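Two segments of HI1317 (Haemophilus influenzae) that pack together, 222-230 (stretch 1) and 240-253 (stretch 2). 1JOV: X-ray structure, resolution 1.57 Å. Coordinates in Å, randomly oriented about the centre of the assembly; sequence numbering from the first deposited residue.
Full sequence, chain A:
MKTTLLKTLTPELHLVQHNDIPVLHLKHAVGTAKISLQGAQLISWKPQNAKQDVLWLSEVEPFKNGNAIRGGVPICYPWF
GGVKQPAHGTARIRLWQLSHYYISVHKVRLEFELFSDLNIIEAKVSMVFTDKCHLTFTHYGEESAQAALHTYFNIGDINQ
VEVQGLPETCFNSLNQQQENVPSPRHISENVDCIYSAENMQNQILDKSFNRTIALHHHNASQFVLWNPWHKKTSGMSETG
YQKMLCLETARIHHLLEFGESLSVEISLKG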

# COMPACT_ATOMS: atom_id res chain seq x y z
N GLN A 222 -2.86 -14.56 0.04
CA GLN A 222 -3.25 -14.20 -1.33
C GLN A 222 -2.39 -13.03 -1.80
O GLN A 222 -1.96 -12.21 -0.97
CB GLN A 222 -4.69 -13.76 -1.52
CG GLN A 222 -5.68 -14.95 -1.69
CD GLN A 222 -5.68 -15.86 -0.47
OE1 GLN A 222 -5.55 -17.09 -0.55
NE2 GLN A 222 -5.83 -15.25 0.66
N PHE A 223 -2.15 -12.92 -3.08
CA PHE A 223 -1.46 -11.77 -3.67
C PHE A 223 -2.36 -11.30 -4.79
O PHE A 223 -2.68 -12.07 -5.68
CB PHE A 223 -0.06 -12.07 -4.27
CG PHE A 223 1.01 -12.43 -3.32
CD1 PHE A 223 1.27 -11.60 -2.21
CD2 PHE A 223 1.81 -13.56 -3.51
CE1 PHE A 223 2.25 -11.91 -1.30
CE2 PHE A 223 2.80 -13.89 -2.61
CZ PHE A 223 3.00 -13.07 -1.51
N VAL A 224 -2.79 -10.03 -4.76
CA VAL A 224 -3.70 -9.53 -5.77
C VAL A 224 -2.91 -8.65 -6.78
O VAL A 224 -2.17 -7.71 -6.41
CB VAL A 224 -4.82 -8.71 -5.09
CG1 VAL A 224 -5.80 -8.08 -6.09
CG2 VAL A 224 -5.64 -9.55 -4.09
N LEU A 225 -3.00 -8.97 -8.07
CA LEU A 225 -2.25 -8.18 -9.05
C LEU A 225 -3.31 -7.42 -9.77
O LEU A 225 -4.27 -8.03 -10.25
CB LEU A 225 -1.52 -9.11 -10.00
CG LEU A 225 -0.66 -8.43 -11.07
CD1 LEU A 225 0.50 -7.67 -10.47
CD2 LEU A 225 -0.14 -9.56 -12.01
N TRP A 226 -3.17 -6.07 -9.84
CA TRP A 226 -4.25 -5.23 -10.39
C TRP A 226 -3.78 -3.98 -11.16
O TRP A 226 -2.96 -3.24 -10.67
CB TRP A 226 -5.16 -4.69 -9.31
CG TRP A 226 -6.24 -3.77 -9.78
CD1 TRP A 226 -7.24 -4.04 -10.70
CD2 TRP A 226 -6.37 -2.37 -9.46
NE1 TRP A 226 -8.02 -2.93 -10.89
CE2 TRP A 226 -7.53 -1.89 -10.12
CE3 TRP A 226 -5.68 -1.49 -8.59
CZ2 TRP A 226 -7.94 -0.58 -10.02
CZ3 TRP A 226 -6.09 -0.16 -8.49
CH2 TRP A 226 -7.23 0.28 -9.16
N ASN A 227 -4.36 -3.74 -12.35
CA ASN A 227 -4.13 -2.53 -13.18
C ASN A 227 -5.44 -2.33 -13.93
O ASN A 227 -5.91 -3.24 -14.59
CB ASN A 227 -2.89 -2.67 -14.10
CG ASN A 227 -2.59 -1.35 -14.88
OD1 ASN A 227 -3.42 -0.92 -15.71
ND2 ASN A 227 -1.49 -0.67 -14.52
N PRO A 228 -6.09 -1.20 -13.72
CA PRO A 228 -7.43 -0.99 -14.25
C PRO A 228 -7.39 -0.77 -15.79
O PRO A 228 -8.44 -0.81 -16.45
CB PRO A 228 -7.87 0.31 -13.55
CG PRO A 228 -6.60 1.04 -13.27
CD PRO A 228 -5.59 -0.02 -13.01
N TRP A 229 -6.23 -0.47 -16.30
CA TRP A 229 -6.01 -0.32 -17.73
C TRP A 229 -6.98 0.77 -18.24
O TRP A 229 -6.87 1.94 -17.87
CB TRP A 229 -6.10 -1.70 -18.43
CG TRP A 229 -5.60 -1.71 -19.85
CD1 TRP A 229 -6.38 -1.59 -20.97
CD2 TRP A 229 -4.25 -1.85 -20.30
NE1 TRP A 229 -5.60 -1.63 -22.10
CE2 TRP A 229 -4.29 -1.83 -21.72
CE3 TRP A 229 -3.00 -2.01 -19.66
CZ2 TRP A 229 -3.17 -1.87 -22.49
CZ3 TRP A 229 -1.86 -2.12 -20.46
CH2 TRP A 229 -1.97 -2.03 -21.86
N HIS A 230 -7.97 0.41 -19.08
CA HIS A 230 -8.87 1.47 -19.61
C HIS A 230 -10.14 1.82 -18.83
O HIS A 230 -10.86 2.74 -19.20
CB HIS A 230 -9.22 1.22 -21.06
CG HIS A 230 -8.14 1.61 -22.01
ND1 HIS A 230 -8.30 1.59 -23.37
CD2 HIS A 230 -6.90 2.11 -21.78
CE1 HIS A 230 -7.19 2.01 -23.95
NE2 HIS A 230 -6.33 2.34 -23.00
N GLY A 240 -3.60 7.62 -15.72
CA GLY A 240 -3.01 7.09 -14.51
C GLY A 240 -2.55 5.65 -14.62
O GLY A 240 -1.52 5.33 -14.07
N TYR A 241 -3.29 4.75 -15.28
CA TYR A 241 -2.89 3.34 -15.24
C TYR A 241 -1.50 3.09 -15.80
O TYR A 241 -0.90 2.06 -15.50
CB TYR A 241 -3.86 2.42 -16.04
CG TYR A 241 -3.61 2.46 -17.57
CD1 TYR A 241 -4.18 3.46 -18.35
CD2 TYR A 241 -2.86 1.52 -18.23
CE1 TYR A 241 -4.01 3.53 -19.73
CE2 TYR A 241 -2.68 1.56 -19.61
CZ TYR A 241 -3.26 2.58 -20.35
OH TYR A 241 -3.08 2.63 -21.73
N GLN A 242 -0.98 4.02 -16.60
CA GLN A 242 0.28 3.77 -17.26
C GLN A 242 1.46 3.85 -16.35
O GLN A 242 2.54 3.33 -16.68
CB GLN A 242 0.50 4.84 -18.37
CG GLN A 242 -0.56 4.82 -19.41
CD GLN A 242 -0.17 5.66 -20.61
OE1 GLN A 242 0.13 5.12 -21.67
NE2 GLN A 242 -0.21 6.98 -20.46
N LYS A 243 1.27 4.46 -15.17
CA LYS A 243 2.41 4.71 -14.30
C LYS A 243 2.29 3.97 -12.98
O LYS A 243 3.08 4.23 -12.05
CB LYS A 243 2.58 6.23 -14.05
CG LYS A 243 2.83 7.09 -15.31
CD LYS A 243 4.25 7.13 -15.80
CE LYS A 243 4.38 8.22 -16.86
NZ LYS A 243 3.27 8.21 -17.89
N MET A 244 1.38 3.01 -12.91
CA MET A 244 1.14 2.30 -11.63
C MET A 244 0.88 0.82 -11.88
O MET A 244 0.57 0.36 -12.99
CB MET A 244 -0.04 2.91 -10.90
CG MET A 244 -1.30 2.92 -11.69
SD MET A 244 -2.21 1.41 -11.71
CE MET A 244 -3.08 1.73 -10.28
N LEU A 245 1.10 0.04 -10.83
CA LEU A 245 0.70 -1.34 -10.80
C LEU A 245 0.54 -1.71 -9.31
O LEU A 245 1.44 -1.46 -8.50
CB LEU A 245 1.74 -2.22 -11.43
CG LEU A 245 1.51 -3.72 -11.44
CD1 LEU A 245 0.16 -3.96 -12.11
CD2 LEU A 245 2.65 -4.45 -12.19
N CYS A 246 -0.58 -2.35 -9.02
CA CYS A 246 -0.77 -2.89 -7.65
C CYS A 246 -0.40 -4.36 -7.51
O CYS A 246 -0.89 -5.20 -8.28
CB CYS A 246 -2.21 -2.69 -7.25
SG CYS A 246 -2.62 -0.95 -6.92
N LEU A 247 0.43 -4.67 -6.51
CA LEU A 247 0.81 -6.03 -6.12
C LEU A 247 0.49 -6.04 -4.61
O LEU A 247 1.32 -5.61 -3.80
CB LEU A 247 2.24 -6.40 -6.45
CG LEU A 247 2.37 -7.91 -6.62
CD1 LEU A 247 3.69 -8.28 -7.28
CD2 LEU A 247 2.23 -8.64 -5.29
N GLU A 248 -0.70 -6.46 -4.27
CA GLU A 248 -1.24 -6.40 -2.94
C GLU A 248 -0.91 -7.60 -2.04
O GLU A 248 -1.09 -8.76 -2.44
CB GLU A 248 -2.75 -6.31 -3.00
CG GLU A 248 -3.26 -5.24 -3.95
CD GLU A 248 -4.76 -5.26 -4.20
OE1 GLU A 248 -5.49 -5.79 -3.35
OE2 GLU A 248 -5.21 -4.73 -5.24
N THR A 249 -0.44 -7.34 -0.82
CA THR A 249 -0.14 -8.35 0.21
C THR A 249 -1.48 -8.67 0.89
O THR A 249 -2.07 -7.74 1.47
CB THR A 249 0.81 -7.79 1.23
OG1 THR A 249 1.97 -7.25 0.57
CG2 THR A 249 1.24 -8.87 2.20
N ALA A 250 -2.01 -9.89 0.86
CA ALA A 250 -3.38 -10.04 1.31
C ALA A 250 -3.73 -11.31 2.11
O ALA A 250 -3.06 -12.30 1.98
CB ALA A 250 -4.34 -10.03 0.15
N ARG A 251 -4.77 -11.21 2.92
CA ARG A 251 -5.32 -12.29 3.72
C ARG A 251 -6.79 -12.21 3.36
O ARG A 251 -7.58 -11.51 4.04
CB ARG A 251 -5.01 -12.13 5.21
CG ARG A 251 -3.54 -12.50 5.56
CD ARG A 251 -3.41 -14.08 5.67
NE ARG A 251 -3.96 -14.58 6.93
CZ ARG A 251 -3.29 -14.66 8.03
NH1 ARG A 251 -2.11 -14.27 8.04
NH2 ARG A 251 -3.84 -15.11 9.16
N ILE A 252 -7.16 -12.93 2.30
CA ILE A 252 -8.52 -12.87 1.80
C ILE A 252 -9.32 -14.13 2.18
O ILE A 252 -10.49 -14.03 2.64
CB ILE A 252 -8.51 -12.67 0.24
CG1 ILE A 252 -7.99 -11.27 -0.16
CG2 ILE A 252 -9.84 -12.85 -0.34
CD1 ILE A 252 -7.57 -11.14 -1.62
N HIS A 253 -8.70 -15.29 1.87
CA HIS A 253 -9.39 -16.57 2.17
C HIS A 253 -8.86 -17.21 3.47
O HIS A 253 -9.56 -18.06 4.04
CB HIS A 253 -9.22 -17.55 1.00
CG HIS A 253 -9.75 -17.04 -0.30
ND1 HIS A 253 -11.04 -16.55 -0.40
CD2 HIS A 253 -9.17 -16.82 -1.49
CE1 HIS A 253 -11.24 -16.12 -1.62
NE2 HIS A 253 -10.13 -16.28 -2.31
O HOH W 1 -3.79 4.73 -22.97

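The contact between these two segments of HI1317 is a regular antiparallel β-ladder, extended past the end of one strand by an asparagine side chain and a cluster of rings around Y241. It illustrates a general principle: backbone pairing sets the register, and side chains carry the association on where the pairing stops.

The axes of strands 222-227 and 244-251 approach to 4.6 Å, with their N-to-C directions 164° apart. In an antiparallel ladder, hydrogen-bonded and non-hydrogen-bonded pairs alternate, and here the alternation is complete over five pairs. Q222 with A250, V224 with E248 and W226 with C246 each form two backbone hydrogen bonds. Q222 N donates to A250 O at 3.0 Å, and A250 N returns a bond to Q222 O, also at 3.0 Å but more bent, at 131°. In the middle pair, V224 N reaches E248 O at 3.1 Å and E248 N reaches V224 O at 2.9 Å, the latter nearly straight at 172°. The last pair is equally closed, with W226 N to C246 O at 2.9 Å and C246 N to W226 O at 3.0 Å. Between these rungs the carbonyl oxygens also meet α-carbons, as in the CA-H...O contact of F223 CA with E248 O at 3.3 Å.

Because successive residues of a strand alternate between faces, the same register sorts the side chains. F223, L225, L247 and T249 lie on one face, where L225 CD1 packs 4.3 Å from L247 CG and F223 CB lies 4.2 Å from L247 CD2. The other face carries Q222, V224, W226, C246, E248 and A250. There the t rotamer of W226 sets its indole beside C246, whose SG lies at the ring edge, 3.5 Å from W226 CE3; the neighbouring M244 adds its CE at 4.0 Å from W226 CZ3. Farther along, V224 CG2 meets I252 CD1 at 3.5 Å, so the apolar contact continues to the residue where the second segment turns its corner.

Beyond W226 the ladder gives way to N227, whose side chain reaches across the gap. Its ND2 donates to Y241 O at 3.0 Å and 173°, while its OD1 accepts a hydrogen bond from W229 N at 2.9 Å. One amide thus holds the turn of its own segment and ties it to the 3-10 segment of the other.

Y241 points toward the first segment and buries more area in this contact than any other residue. P228 CG touches Y241 CB at 4.1 Å, and W229 CA sits over the face of the phenol ring, 4.0 Å from its centroid, in a CH-π contact. The W229 six-membered ring is inclined to the Y241 ring by 50°, with W229 CE3 and Y241 CE2 3.6 Å apart. At the outer limit, a water lies 2.5 Å from Y241 OH and makes a weak hydrogen bond of 3.5 Å to H230 NE2, bridging the two side chains.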